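Local structure of assembly chaperone of ribosomal protein L4 (Acl4) (Chaetomium thermophilum, 5TQB) at residues E86-L91 against V103-R108; A44-G49 against A66-V71. The protein probably acts as a dedicated assembly chaperone that binds ribosomal protein L4 through an all-helical, TPR-type scaffold. All blocks are in the same frame, centred on the assembly; numbering follows the deposited sequence.

Contact 1: E86-L91 against V103-R108; sequences EKFLWL and VAWFER
Helices 86-94 and 100-125 form an antiparallel helical hairpin in the all-helical, TPR-type scaffold of Acl4. The axes of the two segments approach to 7.6 Å at 165°. L91 lies over one face of the W105 indole. L91 CB sits above the centre of the indole. L91 CD1 makes a CH-pi contact, 3.8 Å from the centroid of the W105 six-membered ring and 12° off its normal. F88 and W105 meet edge to edge, side chains crossed at about a right angle, with F88 CD1 3.9 Å from W105 CZ3. An alanine at W105 would lose both the face under L91 and the edge against F88, and would probably loosen the packing of the two helices. R108 bends at chi2 and chi3, so that F88 CE1 lies over one face of its guanidinium. The planes of the F88 ring and the R108 guanidinium are 58° apart. L89 and F106 also cross at about a right angle, with L89 CD2 4.1 Å from F106 CD2. Aromatic packing from another protein chain reaches both L89 and F106. F88 O lies 3.5 Å from W105 CB, so backbone and side chain meet closely where the helices pass.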
loop_
_atom_site.group_PDB
_atom_site.type_symbol
_atom_site.label_atom_id
_atom_site.label_comp_id
_atom_site.label_asym_id
_atom_site.label_seq_id
_atom_site.Cartn_x
_atom_site.Cartn_y
_atom_site.Cartn_z
ATOM N N GLU B 86 -7.759 19.070 -4.067
ATOM C CA GLU B 86 -8.164 17.719 -3.686
ATOM C C GLU B 86 -9.655 17.478 -3.894
ATOM O O GLU B 86 -10.058 16.419 -4.384
ATOM C CB GLU B 86 -7.792 17.466 -2.218
ATOM C CG GLU B 86 -8.179 16.094 -1.680
ATOM C CD GLU B 86 -7.944 15.954 -0.181
ATOM O OE1 GLU B 86 -7.080 16.678 0.358
ATOM O OE2 GLU B 86 -8.631 15.123 0.456
ATOM N N LYS B 87 -10.469 18.463 -3.526
ATOM C CA LYS B 87 -11.921 18.332 -3.634
ATOM C C LYS B 87 -12.406 18.121 -5.076
ATOM O O LYS B 87 -13.397 17.424 -5.303
ATOM C CB LYS B 87 -12.616 19.550 -3.017
ATOM C CG LYS B 87 -12.190 20.891 -3.593
ATOM C CD LYS B 87 -12.790 22.041 -2.789
ATOM C CE LYS B 87 -12.338 23.402 -3.301
ATOM N NZ LYS B 87 -10.906 23.689 -2.999
ATOM N N PHE B 88 -11.721 18.720 -6.046
ATOM C CA PHE B 88 -12.099 18.551 -7.446
ATOM C C PHE B 88 -11.822 17.123 -7.891
ATOM O O PHE B 88 -12.631 16.510 -8.589
ATOM C CB PHE B 88 -11.337 19.529 -8.344
ATOM C CG PHE B 88 -11.604 20.972 -8.030
ATOM C CD1 PHE B 88 -12.780 21.575 -8.434
ATOM C CD2 PHE B 88 -10.677 21.723 -7.331
ATOM C CE1 PHE B 88 -13.029 22.904 -8.144
ATOM C CE2 PHE B 88 -10.917 23.052 -7.039
ATOM C CZ PHE B 88 -12.096 23.643 -7.449
ATOM N N LEU B 89 -10.676 16.598 -7.469
ATOM C CA LEU B 89 -10.231 15.274 -7.884
ATOM C C LEU B 89 -11.120 14.192 -7.292
ATOM O O LEU B 89 -11.407 13.188 -7.949
ATOM C CB LEU B 89 -8.770 15.047 -7.482
ATOM C CG LEU B 89 -7.792 16.151 -7.903
ATOM C CD1 LEU B 89 -6.373 15.819 -7.459
ATOM C CD2 LEU B 89 -7.830 16.399 -9.407
ATOM N N TRP B 90 -11.564 14.393 -6.053
ATOM C CA TRP B 90 -12.443 13.423 -5.411
ATOM C C TRP B 90 -13.824 13.402 -6.047
ATOM O O TRP B 90 -14.437 12.343 -6.156
ATOM C CB TRP B 90 -12.571 13.696 -3.911
ATOM C CG TRP B 90 -11.549 12.964 -3.100
ATOM C CD1 TRP B 90 -10.517 13.510 -2.397
ATOM C CD2 TRP B 90 -11.447 11.547 -2.925
ATOM N NE1 TRP B 90 -9.783 12.523 -1.790
ATOM C CE2 TRP B 90 -10.334 11.308 -2.096
ATOM C CE3 TRP B 90 -12.193 10.456 -3.385
ATOM C CZ2 TRP B 90 -9.946 10.025 -1.719
ATOM C CZ3 TRP B 90 -11.806 9.181 -3.005
ATOM C CH2 TRP B 90 -10.694 8.977 -2.180
ATOM N N LEU B 91 -14.320 14.569 -6.450
ATOM C CA LEU B 91 -15.628 14.661 -7.093
ATOM C C LEU B 91 -15.621 13.944 -8.436
ATOM O O LEU B 91 -16.644 13.400 -8.862
ATOM C CB LEU B 91 -16.035 16.118 -7.284
ATOM C CG LEU B 91 -16.578 16.816 -6.036
ATOM C CD1 LEU B 91 -16.594 18.316 -6.241
ATOM C CD2 LEU B 91 -17.976 16.308 -5.704
ATOM N N VAL B 103 -14.033 13.788 -16.188
ATOM C CA VAL B 103 -12.986 14.525 -16.885
ATOM C C VAL B 103 -13.083 16.025 -16.594
ATOM O O VAL B 103 -12.067 16.698 -16.419
ATOM C CB VAL B 103 -13.070 14.308 -18.402
ATOM C CG1 VAL B 103 -12.041 15.171 -19.124
ATOM C CG2 VAL B 103 -12.853 12.842 -18.734
ATOM N N ALA B 104 -14.310 16.537 -16.559
ATOM C CA ALA B 104 -14.547 17.945 -16.266
ATOM C C ALA B 104 -14.010 18.295 -14.879
ATOM O O ALA B 104 -13.305 19.289 -14.714
ATOM C CB ALA B 104 -16.034 18.264 -16.360
ATOM N N TRP B 105 -14.334 17.472 -13.886
ATOM C CA TRP B 105 -13.830 17.681 -12.533
ATOM C C TRP B 105 -12.305 17.561 -12.473
ATOM O O TRP B 105 -11.634 18.362 -11.814
ATOM C CB TRP B 105 -14.468 16.688 -11.559
ATOM C CG TRP B 105 -15.866 17.041 -11.147
ATOM C CD1 TRP B 105 -16.987 16.287 -11.327
ATOM C CD2 TRP B 105 -16.289 18.237 -10.478
ATOM N NE1 TRP B 105 -18.082 16.938 -10.814
ATOM C CE2 TRP B 105 -17.682 18.138 -10.289
ATOM C CE3 TRP B 105 -15.625 19.382 -10.023
ATOM C CZ2 TRP B 105 -18.424 19.139 -9.664
ATOM C CZ3 TRP B 105 -16.364 20.377 -9.405
ATOM C CH2 TRP B 105 -17.749 20.247 -9.229
ATOM N N PHE B 106 -11.763 16.563 -13.166
ATOM C CA PHE B 106 -10.322 16.337 -13.189
ATOM C C PHE B 106 -9.611 17.532 -13.810
ATOM O O PHE B 106 -8.549 17.947 -13.342
ATOM C CB PHE B 106 -9.987 15.075 -13.995
ATOM C CG PHE B 106 -10.127 13.784 -13.223
ATOM C CD1 PHE B 106 -10.713 12.669 -13.814
ATOM C CD2 PHE B 106 -9.642 13.666 -11.932
ATOM C CE1 PHE B 106 -10.832 11.473 -13.120
ATOM C CE2 PHE B 106 -9.761 12.476 -11.233
ATOM C CZ PHE B 106 -10.356 11.379 -11.830
ATOM N N GLU B 107 -10.198 18.074 -14.874
ATOM C CA GLU B 107 -9.611 19.207 -15.578
ATOM C C GLU B 107 -9.560 20.429 -14.674
ATOM O O GLU B 107 -8.561 21.144 -14.642
ATOM C CB GLU B 107 -10.395 19.524 -16.855
ATOM C CG GLU B 107 -10.013 18.654 -18.044
ATOM C CD GLU B 107 -10.817 18.973 -19.298
ATOM O OE1 GLU B 107 -11.715 19.841 -19.237
ATOM O OE2 GLU B 107 -10.547 18.353 -20.350
ATOM N N ARG B 108 -10.640 20.664 -13.937
ATOM C CA ARG B 108 -10.676 21.755 -12.973
ATOM C C ARG B 108 -9.578 21.579 -11.933
ATOM O O ARG B 108 -8.954 22.551 -11.504
ATOM C CB ARG B 108 -12.035 21.813 -12.280
ATOM C CG ARG B 108 -13.145 22.366 -13.160
ATOM C CD ARG B 108 -13.902 23.494 -12.488
ATOM N NE ARG B 108 -15.188 23.068 -11.944
ATOM C CZ ARG B 108 -15.831 23.698 -10.964
ATOM N NH1 ARG B 108 -15.300 24.773 -10.391
ATOM N NH2 ARG B 108 -17.003 23.244 -10.544
#

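Contact 2: A44-G49 against A66-V71; sequences ALTLLG and AAAVKV
Helices 41-54 and 58-71 are the antiparallel pair of a predicted TPR repeat, and L45 carries most of their contact here. The axes of the two segments run at 163° to each other and approach to 8.4 Å. L45 is level with A68, their CA atoms 5.2 Å apart. The CB of L45 points at the partner helix and meets A68 CB at 3.7 Å. The L45 methylene and the A68 methyl thus face each other where the backbones are near. CG is anti to the carbonyl carbon of L45 (chi1 -67°), and the branch beyond it sends CD1 to A67 and V71, and CD2 to A67 CB. CD1 does most of the touching. L45 CD1 lies 3.7 Å from the carbonyl carbon C of A67, so it rests on backbone as well as on side chains. The same methyl, L45 CD1, meets A67 CB at 3.9 Å. L45 CD1 also meets V71 CG2, one turn farther along the helix, at 4.0 Å. The contact of CD2 is looser. Small residues at A67 and A68 probably allow this close approach of the leucine tip to the main chain of helix 58-71. Y31 of helix 20-32 and Y64 of helix 58-71 also touch L45.

T46 adds a smaller contact. Its OG1 is anti to the carbonyl carbon, beside the backbone N. It is hydrogen-bonded to G42 O, one turn back in its own helix. That bond ties the hydroxyl to the helix. No hydrogen bond crosses between the two segments; their contact is mainly apolar. T46 OG1 also lies 4.1 Å from A68 CB.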
loop_
_atom_site.group_PDB
_atom_site.type_symbol
_atom_site.label_atom_id
_atom_site.label_comp_id
_atom_site.label_asym_id
_atom_site.label_seq_id
_atom_site.Cartn_x
_atom_site.Cartn_y
_atom_site.Cartn_z
ATOM N N ALA B 44 -12.488 23.082 5.994
ATOM C CA ALA B 44 -13.326 22.319 6.914
ATOM C C ALA B 44 -14.184 21.292 6.175
ATOM O O ALA B 44 -14.302 20.141 6.598
ATOM C CB ALA B 44 -14.207 23.252 7.717
ATOM N N LEU B 45 -14.793 21.719 5.077
ATOM C CA LEU B 45 -15.615 20.825 4.276
ATOM C C LEU B 45 -14.746 19.765 3.603
ATOM O O LEU B 45 -15.147 18.609 3.479
ATOM C CB LEU B 45 -16.405 21.629 3.244
ATOM C CG LEU B 45 -17.464 22.547 3.857
ATOM C CD1 LEU B 45 -17.893 23.631 2.872
ATOM C CD2 LEU B 45 -18.658 21.725 4.319
ATOM N N THR B 46 -13.550 20.158 3.181
ATOM C CA THR B 46 -12.604 19.212 2.603
ATOM C C THR B 46 -12.300 18.108 3.608
ATOM O O THR B 46 -12.338 16.922 3.270
ATOM C CB THR B 46 -11.296 19.915 2.200
ATOM O OG1 THR B 46 -11.558 20.812 1.118
ATOM C CG2 THR B 46 -10.238 18.919 1.763
ATOM N N LEU B 47 -12.011 18.507 4.847
ATOM C CA LEU B 47 -11.659 17.562 5.897
ATOM C C LEU B 47 -12.813 16.615 6.188
ATOM O O LEU B 47 -12.622 15.408 6.311
ATOM C CB LEU B 47 -11.265 18.308 7.171
ATOM C CG LEU B 47 -10.940 17.445 8.387
ATOM C CD1 LEU B 47 -9.783 16.518 8.090
ATOM C CD2 LEU B 47 -10.622 18.326 9.587
ATOM N N LEU B 48 -14.013 17.169 6.299
ATOM C CA LEU B 48 -15.202 16.355 6.488
ATOM C C LEU B 48 -15.387 15.391 5.312
ATOM O O LEU B 48 -15.930 14.298 5.473
ATOM C CB LEU B 48 -16.433 17.249 6.656
ATOM C CG LEU B 48 -16.651 17.799 8.067
ATOM C CD1 LEU B 48 -17.627 18.966 8.043
ATOM C CD2 LEU B 48 -17.159 16.707 8.985
ATOM N N GLY B 49 -14.916 15.799 4.137
ATOM C CA GLY B 49 -14.971 14.958 2.956
ATOM C C GLY B 49 -14.026 13.776 3.063
ATOM O O GLY B 49 -14.431 12.636 2.825
ATOM N N ALA B 66 -18.592 18.685 -2.512
ATOM C CA ALA B 66 -19.360 19.578 -3.379
ATOM C C ALA B 66 -19.562 20.948 -2.728
ATOM O O ALA B 66 -19.448 21.986 -3.385
ATOM C CB ALA B 66 -20.705 18.954 -3.713
ATOM N N ALA B 67 -19.870 20.945 -1.434
ATOM C CA ALA B 67 -20.067 22.186 -0.693
ATOM C C ALA B 67 -18.759 22.965 -0.612
ATOM O O ALA B 67 -18.755 24.194 -0.634
ATOM C CB ALA B 67 -20.597 21.890 0.695
ATOM N N ALA B 68 -17.648 22.244 -0.530
ATOM C CA ALA B 68 -16.337 22.877 -0.492
ATOM C C ALA B 68 -16.065 23.622 -1.795
ATOM O O ALA B 68 -15.476 24.707 -1.791
ATOM C CB ALA B 68 -15.258 21.840 -0.228
ATOM N N VAL B 69 -16.507 23.046 -2.908
ATOM C CA VAL B 69 -16.328 23.677 -4.211
ATOM C C VAL B 69 -17.136 24.966 -4.303
ATOM O O VAL B 69 -16.643 25.983 -4.786
ATOM C CB VAL B 69 -16.734 22.725 -5.352
ATOM C CG1 VAL B 69 -16.778 23.454 -6.694
ATOM C CG2 VAL B 69 -15.766 21.562 -5.424
ATOM N N LYS B 70 -18.381 24.920 -3.840
ATOM C CA LYS B 70 -19.249 26.087 -3.899
ATOM C C LYS B 70 -18.667 27.249 -3.097
ATOM O O LYS B 70 -18.958 28.407 -3.382
ATOM C CB LYS B 70 -20.652 25.735 -3.399
ATOM C CG LYS B 70 -21.434 24.857 -4.366
ATOM C CD LYS B 70 -22.670 24.250 -3.717
ATOM C CE LYS B 70 -23.297 23.188 -4.608
ATOM N NZ LYS B 70 -24.213 22.290 -3.851
ATOM N N VAL B 71 -17.832 26.934 -2.110
ATOM C CA VAL B 71 -17.155 27.949 -1.304
ATOM C C VAL B 71 -15.901 28.488 -1.998
ATOM O O VAL B 71 -15.496 29.619 -1.754
ATOM C CB VAL B 71 -16.760 27.375 0.077
ATOM C CG1 VAL B 71 -15.839 28.321 0.834
ATOM C CG2 VAL B 71 -18.001 27.080 0.903
#

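How the contacts relate
Contact 2 closes before contact 1 opens along the chain, so two antiparallel helix pairs follow in series. Their centres are 13 Å apart. They meet directly through helix 58-71, which packs against both segments of contact 1. V69 points away from helix 41-54 and serves this second interface. V69 CG2 is 3.4 Å from L91 CD1, the methyl that also lies over W105. V69 CG1 is 3.9 Å from R108 NH2. K87 takes no part in contact 1, but K87 CD packs on A68 CB at 3.6 Å. Another protein chain touches contact 1 but not the segments of contact 2.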